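PDB 4DRS: pyruvate kinase from Cryptosporidium parvum, which probably catalyses the last step of glycolysis, moving a phosphoryl group from phosphoenolpyruvate to ADP to give pyruvate and ATP. Local coordinates for residues D217-D220 / I221-A225; R248-I251 / S252-Q256; H82-H85 / F86-Q90; F237-N240 / G241-Q245. All coordinates share one frame; numbering follows the deposited sequence.

Interaction 1 of 4, residues D217-D220 / I221-A225; sequences DRHD and IVDFA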
loop_
_atom_site.group_PDB
_atom_site.type_symbol
_atom_site.label_atom_id
_atom_site.label_comp_id
_atom_site.label_asym_id
_atom_site.label_seq_id
_atom_site.Cartn_x
_atom_site.Cartn_y
_atom_site.Cartn_z
ATOM N N ASP A 217 31.944 2.836 40.451
ATOM C CA ASP A 217 31.101 2.130 39.479
ATOM C C ASP A 217 31.643 0.722 39.229
ATOM O O ASP A 217 30.885 -0.245 39.237
ATOM C CB ASP A 217 30.989 2.902 38.158
ATOM C CG ASP A 217 30.404 4.297 38.328
ATOM O OD1 ASP A 217 29.449 4.472 39.118
ATOM O OD2 ASP A 217 30.896 5.227 37.651
ATOM N N ARG A 218 32.957 0.623 39.031
ATOM C CA ARG A 218 33.641 -0.659 38.854
ATOM C C ARG A 218 33.409 -1.571 40.050
ATOM O O ARG A 218 33.119 -2.755 39.890
ATOM C CB ARG A 218 35.145 -0.458 38.656
ATOM C CG ARG A 218 35.542 0.256 37.369
ATOM C CD ARG A 218 36.997 -0.024 37.016
ATOM N NE ARG A 218 37.283 -1.449 37.190
ATOM C CZ ARG A 218 38.182 -2.139 36.495
ATOM N NH1 ARG A 218 38.904 -1.545 35.547
ATOM N NH2 ARG A 218 38.346 -3.434 36.747
ATOM N N HIS A 219 33.530 -1.002 41.245
ATOM C CA HIS A 219 33.314 -1.734 42.482
ATOM C C HIS A 219 31.910 -2.274 42.560
ATOM O O HIS A 219 31.709 -3.436 42.914
ATOM C CB HIS A 219 33.636 -0.856 43.694
ATOM C CG HIS A 219 33.195 -1.454 45.014
ATOM N ND1 HIS A 219 33.902 -2.415 45.650
ATOM C CD2 HIS A 219 32.068 -1.205 45.802
ATOM C CE1 HIS A 219 33.268 -2.758 46.789
ATOM N NE2 HIS A 219 32.145 -2.018 46.881
ATOM N N ASP A 220 30.928 -1.439 42.226
ATOM C CA ASP A 220 29.531 -1.863 42.238
ATOM C C ASP A 220 29.235 -2.926 41.181
ATOM O O ASP A 220 28.450 -3.842 41.424
ATOM C CB ASP A 220 28.605 -0.660 42.046
ATOM C CG ASP A 220 28.691 0.335 43.184
ATOM O OD1 ASP A 220 28.993 -0.073 44.328
ATOM O OD2 ASP A 220 28.443 1.533 42.933
ATOM N N ILE A 221 29.856 -2.799 40.010
ATOM C CA ILE A 221 29.642 -3.750 38.919
ATOM C C ILE A 221 30.191 -5.127 39.292
ATOM O O ILE A 221 29.476 -6.132 39.205
ATOM C CB ILE A 221 30.264 -3.258 37.589
ATOM C CG1 ILE A 221 29.433 -2.111 37.000
ATOM C CG2 ILE A 221 30.370 -4.400 36.584
ATOM C CD1 ILE A 221 30.149 -1.284 35.953
ATOM N N VAL A 222 31.453 -5.156 39.725
ATOM C CA VAL A 222 32.134 -6.397 40.065
ATOM C C VAL A 222 31.616 -6.979 41.375
ATOM O O VAL A 222 31.228 -8.147 41.421
ATOM C CB VAL A 222 33.666 -6.206 40.151
ATOM C CG1 VAL A 222 34.351 -7.495 40.594
ATOM C CG2 VAL A 222 34.230 -5.727 38.818
ATOM N N ASP A 223 31.600 -6.161 42.427
ATOM C CA ASP A 223 31.338 -6.643 43.789
ATOM C C ASP A 223 29.873 -6.638 44.207
ATOM O O ASP A 223 29.553 -6.982 45.349
ATOM C CB ASP A 223 32.173 -5.871 44.814
ATOM C CG ASP A 223 33.635 -6.254 44.780
ATOM O OD1 ASP A 223 33.933 -7.461 44.632
ATOM O OD2 ASP A 223 34.490 -5.349 44.904
ATOM N N PHE A 224 28.984 -6.247 43.302
ATOM C CA PHE A 224 27.559 -6.360 43.581
ATOM C C PHE A 224 26.801 -7.056 42.447
ATOM O O PHE A 224 26.253 -8.141 42.649
ATOM C CB PHE A 224 26.947 -5.000 43.926
ATOM C CG PHE A 224 25.674 -5.099 44.707
ATOM C CD1 PHE A 224 25.680 -4.940 46.091
ATOM C CD2 PHE A 224 24.466 -5.371 44.069
ATOM C CE1 PHE A 224 24.505 -5.039 46.821
ATOM C CE2 PHE A 224 23.287 -5.471 44.796
ATOM C CZ PHE A 224 23.306 -5.301 46.173
ATOM N N ALA A 225 26.791 -6.442 41.262
ATOM C CA ALA A 225 26.092 -6.995 40.093
ATOM C C ALA A 225 26.594 -8.383 39.693
ATOM O O ALA A 225 25.803 -9.307 39.532
ATOM C CB ALA A 225 26.172 -6.035 38.914
#

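Interaction 2 of 4, residues R248-I251 / S252-Q256; sequences RQII and SENTQ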
loop_
_atom_site.group_PDB
_atom_site.type_symbol
_atom_site.label_atom_id
_atom_site.label_comp_id
_atom_site.label_asym_id
_atom_site.label_seq_id
_atom_site.Cartn_x
_atom_site.Cartn_y
_atom_site.Cartn_z
ATOM N N ARG A 248 32.068 -4.218 29.006
ATOM C CA ARG A 248 32.234 -5.577 28.477
ATOM C C ARG A 248 33.532 -6.197 28.983
ATOM O O ARG A 248 33.554 -7.356 29.412
ATOM C CB ARG A 248 32.257 -5.579 26.941
ATOM C CG ARG A 248 30.962 -5.169 26.262
ATOM C CD ARG A 248 29.952 -6.303 26.148
ATOM N NE ARG A 248 28.785 -5.841 25.401
ATOM C CZ ARG A 248 27.533 -6.245 25.600
ATOM N NH1 ARG A 248 27.245 -7.146 26.536
ATOM N NH2 ARG A 248 26.561 -5.735 24.856
ATOM N N GLN A 249 34.608 -5.413 28.918
ATOM C CA GLN A 249 35.930 -5.853 29.337
ATOM C C GLN A 249 35.946 -6.189 30.826
ATOM O O GLN A 249 36.451 -7.239 31.219
ATOM C CB GLN A 249 36.984 -4.794 29.004
ATOM C CG GLN A 249 38.413 -5.270 29.205
ATOM C CD GLN A 249 39.445 -4.179 28.988
ATOM O OE1 GLN A 249 39.241 -3.018 29.372
ATOM N NE2 GLN A 249 40.571 -4.551 28.377
ATOM N N ILE A 250 35.374 -5.304 31.641
ATOM C CA ILE A 250 35.253 -5.545 33.075
ATOM C C ILE A 250 34.539 -6.875 33.347
ATOM O O ILE A 250 35.014 -7.684 34.146
ATOM C CB ILE A 250 34.554 -4.372 33.804
ATOM C CG1 ILE A 250 35.443 -3.121 33.785
ATOM C CG2 ILE A 250 34.218 -4.745 35.240
ATOM C CD1 ILE A 250 34.720 -1.834 34.135
ATOM N N ILE A 251 33.418 -7.107 32.668
ATOM C CA ILE A 251 32.668 -8.352 32.825
ATOM C C ILE A 251 33.534 -9.561 32.458
ATOM O O ILE A 251 33.579 -10.537 33.206
ATOM C CB ILE A 251 31.342 -8.339 32.020
ATOM C CG1 ILE A 251 30.357 -7.333 32.630
ATOM C CG2 ILE A 251 30.712 -9.726 31.967
ATOM C CD1 ILE A 251 29.336 -6.793 31.646
ATOM N N SER A 252 34.235 -9.482 31.328
ATOM C CA SER A 252 35.064 -10.599 30.867
ATOM C C SER A 252 36.302 -10.871 31.743
ATOM O O SER A 252 36.772 -12.007 31.798
ATOM C CB SER A 252 35.458 -10.431 29.391
ATOM O OG SER A 252 36.413 -9.401 29.220
ATOM N N GLU A 253 36.806 -9.843 32.430
ATOM C CA GLU A 253 37.986 -9.976 33.307
ATOM C C GLU A 253 37.637 -10.276 34.764
ATOM O O GLU A 253 38.526 -10.341 35.618
ATOM C CB GLU A 253 38.809 -8.693 33.309
ATOM C CG GLU A 253 39.476 -8.324 32.002
ATOM C CD GLU A 253 39.922 -6.878 32.007
ATOM O OE1 GLU A 253 39.407 -6.087 32.833
ATOM O OE2 GLU A 253 40.788 -6.528 31.184
ATOM N N ASN A 254 36.350 -10.421 35.052
ATOM C CA ASN A 254 35.891 -10.659 36.410
ATOM C C ASN A 254 34.899 -11.801 36.448
ATOM O O ASN A 254 33.688 -11.591 36.430
ATOM C CB ASN A 254 35.289 -9.389 37.013
ATOM C CG ASN A 254 36.344 -8.370 37.386
ATOM O OD1 ASN A 254 36.913 -8.424 38.477
ATOM N ND2 ASN A 254 36.610 -7.433 36.483
ATOM N N THR A 255 35.435 -13.014 36.497
ATOM C CA THR A 255 34.639 -14.232 36.495
ATOM C C THR A 255 34.884 -15.021 37.779
ATOM O O THR A 255 34.505 -16.190 37.884
ATOM C CB THR A 255 34.981 -15.117 35.279
ATOM O OG1 THR A 255 36.363 -15.493 35.335
ATOM C CG2 THR A 255 34.714 -14.384 33.962
ATOM N N GLN A 256 35.514 -14.371 38.757
ATOM C CA GLN A 256 35.834 -15.011 40.039
ATOM C C GLN A 256 34.598 -15.453 40.827
ATOM O O GLN A 256 34.688 -16.340 41.678
ATOM C CB GLN A 256 36.741 -14.120 40.907
ATOM C CG GLN A 256 36.102 -12.854 41.470
ATOM C CD GLN A 256 36.140 -11.692 40.494
ATOM O OE1 GLN A 256 35.807 -11.845 39.319
ATOM N NE2 GLN A 256 36.543 -10.520 40.978
#

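Interaction 3 of 4, residues H82-H85 / F86-Q90; sequences HESH and FKTLQ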
loop_
_atom_site.group_PDB
_atom_site.type_symbol
_atom_site.label_atom_id
_atom_site.label_comp_id
_atom_site.label_asym_id
_atom_site.label_seq_id
_atom_site.Cartn_x
_atom_site.Cartn_y
_atom_site.Cartn_z
ATOM N N HIS A 82 26.153 -0.022 51.039
ATOM C CA HIS A 82 26.286 -1.459 50.797
ATOM C C HIS A 82 25.277 -2.272 51.556
ATOM O O HIS A 82 24.729 -3.241 51.025
ATOM C CB HIS A 82 27.699 -1.947 51.116
ATOM C CG HIS A 82 27.850 -3.450 51.051
ATOM N ND1 HIS A 82 27.569 -4.251 52.100
ATOM C CD2 HIS A 82 28.245 -4.289 50.008
ATOM C CE1 HIS A 82 27.780 -5.535 51.751
ATOM N NE2 HIS A 82 28.194 -5.557 50.471
ATOM N N GLU A 83 25.022 -1.887 52.805
ATOM C CA GLU A 83 24.106 -2.631 53.658
ATOM C C GLU A 83 22.651 -2.437 53.246
ATOM O O GLU A 83 21.856 -3.369 53.324
ATOM C CB GLU A 83 24.313 -2.278 55.135
ATOM C CG GLU A 83 23.754 -3.320 56.100
ATOM C CD GLU A 83 24.159 -4.745 55.736
ATOM O OE1 GLU A 83 23.282 -5.522 55.293
ATOM O OE2 GLU A 83 25.355 -5.087 55.876
ATOM N N SER A 84 22.312 -1.223 52.817
ATOM C CA SER A 84 20.970 -0.909 52.336
ATOM C C SER A 84 20.662 -1.666 51.039
ATOM O O SER A 84 19.568 -2.206 50.873
ATOM C CB SER A 84 20.827 0.603 52.123
ATOM O OG SER A 84 19.545 0.942 51.618
ATOM N N HIS A 85 21.642 -1.703 50.135
ATOM C CA HIS A 85 21.504 -2.373 48.841
ATOM C C HIS A 85 21.349 -3.860 48.990
ATOM O O HIS A 85 20.489 -4.467 48.344
ATOM C CB HIS A 85 22.693 -2.059 47.933
ATOM C CG HIS A 85 22.827 -0.594 47.579
ATOM N ND1 HIS A 85 24.023 0.029 47.509
ATOM C CD2 HIS A 85 21.864 0.373 47.284
ATOM C CE1 HIS A 85 23.838 1.321 47.181
ATOM N NE2 HIS A 85 22.517 1.532 47.049
ATOM N N PHE A 86 22.173 -4.451 49.857
ATOM C CA PHE A 86 22.157 -5.893 50.103
ATOM C C PHE A 86 20.838 -6.373 50.723
ATOM O O PHE A 86 20.290 -7.392 50.298
ATOM C CB PHE A 86 23.355 -6.317 50.964
ATOM C CG PHE A 86 23.469 -7.803 51.152
ATOM C CD1 PHE A 86 23.989 -8.609 50.143
ATOM C CD2 PHE A 86 23.050 -8.402 52.337
ATOM C CE1 PHE A 86 24.088 -9.983 50.310
ATOM C CE2 PHE A 86 23.143 -9.778 52.510
ATOM C CZ PHE A 86 23.663 -10.569 51.495
ATOM N N LYS A 87 20.343 -5.639 51.719
ATOM C CA LYS A 87 19.055 -5.944 52.349
ATOM C C LYS A 87 17.927 -5.895 51.321
ATOM O O LYS A 87 17.098 -6.810 51.255
ATOM C CB LYS A 87 18.748 -4.971 53.495
ATOM C CG LYS A 87 19.559 -5.187 54.762
ATOM C CD LYS A 87 19.143 -4.203 55.853
ATOM C CE LYS A 87 20.037 -4.306 57.080
ATOM N NZ LYS A 87 19.659 -3.302 58.113
ATOM N N THR A 88 17.910 -4.822 50.527
ATOM C CA THR A 88 16.932 -4.645 49.457
ATOM C C THR A 88 16.932 -5.859 48.514
ATOM O O THR A 88 15.878 -6.392 48.167
ATOM C CB THR A 88 17.207 -3.351 48.653
ATOM O OG1 THR A 88 17.255 -2.228 49.541
ATOM C CG2 THR A 88 16.117 -3.113 47.620
ATOM N N LEU A 89 18.128 -6.287 48.122
ATOM C CA LEU A 89 18.299 -7.433 47.246
ATOM C C LEU A 89 17.697 -8.708 47.840
ATOM O O LEU A 89 17.019 -9.463 47.141
ATOM C CB LEU A 89 19.784 -7.638 46.933
ATOM C CG LEU A 89 20.183 -8.830 46.059
ATOM C CD1 LEU A 89 19.536 -8.762 44.685
ATOM C CD2 LEU A 89 21.695 -8.878 45.933
ATOM N N GLN A 90 17.954 -8.943 49.126
ATOM C CA GLN A 90 17.412 -10.103 49.832
ATOM C C GLN A 90 15.891 -10.057 49.866
ATOM O O GLN A 90 15.220 -11.073 49.663
ATOM C CB GLN A 90 17.940 -10.147 51.261
ATOM C CG GLN A 90 19.401 -10.535 51.383
ATOM C CD GLN A 90 19.845 -10.611 52.829
ATOM O OE1 GLN A 90 19.672 -9.662 53.601
ATOM N NE2 GLN A 90 20.427 -11.743 53.204
#

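Interaction 4 of 4, residues F237-N240 / G241-Q245; sequences FVQN and GADVQ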
loop_
_atom_site.group_PDB
_atom_site.type_symbol
_atom_site.label_atom_id
_atom_site.label_comp_id
_atom_site.label_asym_id
_atom_site.label_seq_id
_atom_site.Cartn_x
_atom_site.Cartn_y
_atom_site.Cartn_z
ATOM N N PHE A 237 24.940 7.797 31.907
ATOM C CA PHE A 237 25.684 8.775 31.090
ATOM C C PHE A 237 26.664 8.179 30.075
ATOM O O PHE A 237 27.778 8.676 29.929
ATOM C CB PHE A 237 26.419 9.798 31.980
ATOM C CG PHE A 237 25.515 10.824 32.606
ATOM C CD1 PHE A 237 25.257 12.035 31.959
ATOM C CD2 PHE A 237 24.926 10.589 33.846
ATOM C CE1 PHE A 237 24.422 12.983 32.533
ATOM C CE2 PHE A 237 24.093 11.531 34.424
ATOM C CZ PHE A 237 23.836 12.730 33.765
ATOM N N VAL A 238 26.254 7.125 29.379
ATOM C CA VAL A 238 27.061 6.567 28.291
ATOM C C VAL A 238 27.144 7.598 27.169
ATOM O O VAL A 238 26.149 8.251 26.849
ATOM C CB VAL A 238 26.482 5.232 27.779
ATOM C CG1 VAL A 238 27.241 4.730 26.558
ATOM C CG2 VAL A 238 26.528 4.192 28.888
ATOM N N GLN A 239 28.331 7.751 26.587
ATOM C CA GLN A 239 28.572 8.799 25.593
ATOM C C GLN A 239 29.127 8.288 24.265
ATOM O O GLN A 239 29.064 8.992 23.255
ATOM C CB GLN A 239 29.484 9.873 26.177
ATOM C CG GLN A 239 28.842 10.637 27.325
ATOM C CD GLN A 239 29.741 11.702 27.928
ATOM O OE1 GLN A 239 29.256 12.622 28.593
ATOM N NE2 GLN A 239 31.050 11.588 27.707
ATOM N N ASN A 240 29.670 7.071 24.273
ATOM C CA ASN A 240 30.164 6.414 23.060
ATOM C C ASN A 240 30.316 4.915 23.272
ATOM O O ASN A 240 30.258 4.440 24.405
ATOM C CB ASN A 240 31.491 7.030 22.608
ATOM C CG ASN A 240 32.424 7.311 23.767
ATOM O OD1 ASN A 240 32.857 6.396 24.469
ATOM N ND2 ASN A 240 32.726 8.585 23.984
ATOM N N GLY A 241 30.514 4.183 22.176
ATOM C CA GLY A 241 30.687 2.728 22.212
ATOM C C GLY A 241 31.827 2.250 23.094
ATOM O O GLY A 241 31.793 1.130 23.608
ATOM N N ALA A 242 32.837 3.101 23.273
ATOM C CA ALA A 242 33.989 2.778 24.108
ATOM C C ALA A 242 33.603 2.628 25.580
ATOM O O ALA A 242 34.219 1.838 26.303
ATOM C CB ALA A 242 35.084 3.820 23.943
ATOM N N ASP A 243 32.591 3.383 26.012
ATOM C CA ASP A 243 32.048 3.259 27.368
ATOM C C ASP A 243 31.441 1.875 27.575
ATOM O O ASP A 243 31.657 1.240 28.611
ATOM C CB ASP A 243 30.991 4.332 27.650
ATOM C CG ASP A 243 31.548 5.748 27.601
ATOM O OD1 ASP A 243 32.728 5.957 27.956
ATOM O OD2 ASP A 243 30.788 6.664 27.226
ATOM N N VAL A 244 30.684 1.417 26.578
ATOM C CA VAL A 244 30.067 0.091 26.598
ATOM C C VAL A 244 31.145 -0.997 26.607
ATOM O O VAL A 244 31.063 -1.956 27.381
ATOM C CB VAL A 244 29.090 -0.109 25.406
ATOM C CG1 VAL A 244 28.392 -1.461 25.488
ATOM C CG2 VAL A 244 28.048 1.003 25.365
ATOM N N GLN A 245 32.156 -0.831 25.755
ATOM C CA GLN A 245 33.256 -1.796 25.630
ATOM C C GLN A 245 34.119 -1.924 26.885
ATOM O O GLN A 245 34.621 -3.009 27.177
ATOM C CB GLN A 245 34.122 -1.494 24.401
ATOM C CG GLN A 245 33.594 -2.135 23.124
ATOM C CD GLN A 245 34.343 -1.689 21.875
ATOM O OE1 GLN A 245 34.486 -0.489 21.612
ATOM N NE2 GLN A 245 34.811 -2.657 21.088
#

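Interaction 1 of 4, residues D217-D220 / I221-A225
Asp-220 O takes two backbone N-H groups from the next turn of the helix. Ala-225 N reaches it at 3.1 Å in a straight bond, 166° at the hydrogen and nearly along the C=O axis, while Phe-224 N, also 3.1 Å from Asp-220 O, makes only a weak bond bent to 124°. The stronger partner is therefore five residues on, and residues 221-225 form a wider pi-type turn. One turn earlier the spacing is regular: Ile-221 N binds Asp-217 O and Val-222 N binds Arg-218 O, followed by Asp-223 N to His-219 O at 2.8 Å.

On the outer side the CB of Asp-223 lies over one face of the His-219 imidazole, 4.2 Å from the ring centroid, as a CH-pi contact. The ring gets there because CG is anti to the backbone N (chi1 169°), which swings it along the helix towards Asp-223. Asp-223 OD2 comes within 3.1 Å of His-219 ND1, with ring and carboxylate planes far from coplanar; its other oxygen, OD1, is bound by Tyr-257 OH. Towards the interior, Ile-221 lays CG1 against Asp-217 O, 3.3 Å away. The Asp-217 carboxylate itself is buried and receives the backbone N-H groups of Gly-112 and Gly-214, and Asp-220 OD2 pairs with Lys-216.

The pi-type turn comes near the end of helix 215-226, an outer helix of the TIM barrel that runs from the inserted beta domain of pyruvate kinase towards barrel strand 232-235.

Interaction 2 of 4, residues R248-I251 / S252-Q256
Asn-254 folds back onto the last turn of the helix, beginning with its CB, 3.3 Å from Ile-250 O. With CG beside its own backbone N (chi1 -74°), the side chain lies side by side with that of Ile-250, both pointing the same way, and Ile-250 CG2 packs 3.8 Å from ND2. At the tip, ND2 donates to Ile-250 O over 2.8 Å in a nearly straight bond, 168° at the hydrogen, and the acceptor lies in the amide plane. The other branch, Asn-254 OD1, accepts from Gln-256 NE2 at 3.3 Å, in the carbonyl plane and on a lone pair. With one atom bonded on each branch, the amide is held against rotation, and its ND2 serves a carbonyl that within this turn receives a weak backbone bond from Glu-253 N.

Gln-249 O is gripped twice. Glu-253 N is 2.9 Å from it in the regular helical bond, and Ser-252 OG also donates to Gln-249 O at 2.9 Å; its position between the residue's own backbone N and carbonyl carbon (chi1 72°) directs it back along the helix to that carbonyl. On the exposed side the extended chains of Gln-249 and Glu-253 cross, and Glu-253 OE2 rests 3.3 Å from Gln-249 CG in van der Waals contact.

The chain leaves helix 241-252 here for the loop to barrel strand 266-271. Ile-251 packs against Ile-267 of that strand, Arg-248 NH2 bonds to Glu-286 O and forms a salt bridge with Asp-288, and Ile-250, Asn-254 and Gln-256 all lean on Val-222 of the adjoining helix 215-226.

Interaction 3 of 4, residues H82-H85 / F86-Q90
Thr-88 presses back onto Ser-84 on the tight side of this helix turn. Its OG1, anti to the carbonyl carbon (chi1 -55°), lies 2.7 Å from Ser-84 O, and Thr-88 N donates to the same Ser-84 O over 3.1 Å, so this oxygen meets both the amide and the hydroxyl of one residue. Asn-57 OD1 is a second acceptor within reach of the hydroxyl, whose one proton could go to either oxygen. Alongside, Leu-89 N binds His-85 O at 3.0 Å and Phe-86 N binds His-82 O, keeping the helical spacing regular, and the CB of Phe-86 rests 3.4 Å from His-82 O. His-85 is buried: its ring stacks on Phe-77 and its NE2 is bonded to His-79 O.

The opposite character appears at Glu-83 and Lys-87, both exposed. Glu-83 is bent at chi2 (48°), which brings OE1 back over the extended Lys-87 chain, 3.8 Å from CG. The charged ends do not join: Lys-87 NZ stays 5.1 Å from Glu-83 OE1, too far for a salt bridge, so any attraction is probably weak on this exposed side. The same OE1 approaches Phe-86 CD2 at 4.1 Å, a loose contact.

Helix 82-97 belongs to the beta-alpha-beta unit between barrel strands 72-76 and 105-109. His-85 and Leu-89 turn to Phe-224 of helix 215-226, and Phe-86 and Leu-89 meet Tyr-228 in the loop that follows; the His-85 and Leu-89 side thus faces the next helix round the barrel, while Thr-88 packs on Ile-52 in a loop.

Interaction 4 of 4, residues F237-N240 / G241-Q245
Asp-243 OD2 collects two consecutive backbone N-H groups from the residues leading into its own helix. Gln-239 N donates to it over 2.8 Å, nearly in line with the C-O bond, whereas Asn-240 N, 3.2 Å from Asp-243 OD2, comes from above the carboxylate plane, 49° out of it. One oxygen thus fixes two successive peptides before the helix begins. The aspartate can reach back because its CG lies beside the backbone N and anti to the carbonyl carbon (chi1 -63°).

The exchange runs in the other direction as well. Asp-243 N is bound to Asn-240 O at 3.0 Å and has a weak second bond to Asn-240 OD1, 3.4 Å away. The Asn-240 side chain crosses that of Asp-243 at about a right angle, and its OD1 also touches Ala-242 CB at 3.4 Å. Next to these bonds, Val-238 CG1 meets Val-244 CG2 at 4.0 Å and lies 3.9 Å from Asp-243 CB; both valines also pack on Ser-269 of strand 266-271. The Gln-239 amide oxygen, for its part, is bonded to Asn-273 ND2.

The bond from Asn-240 N to Asp-243 OD2, returned by the weak one from Asp-243 N to Asn-240 OD1, makes a capping box with Asn-240 at the N-cap, here starting helix 241-252 after the short loop that follows barrel strand 232-235, in the fourth beta-alpha unit of the TIM barrel.

All four interactions belong to the barrel domain. Interactions 4 and 2 occupy the start and end of helix 241-252, their centres about 16 Å apart. Interaction 1 lies between interactions 2 and 3, with centres about 11 Å and 14 Å away: Val-222 CG2 packs 3.7 Å from Ile-250 CG2 on one side, and Phe-224 CZ lies 3.7 Å from His-85 O on the other. Interactions 2 and 3 do not touch, their nearest atoms being about 14 Å apart. Interaction 3 is nearest the ADP site, which is empty in this chain: the His-85 side chain is about 6 Å from that of His-79, while Asp-220 in interaction 1 is about 9 Å from Asn-76.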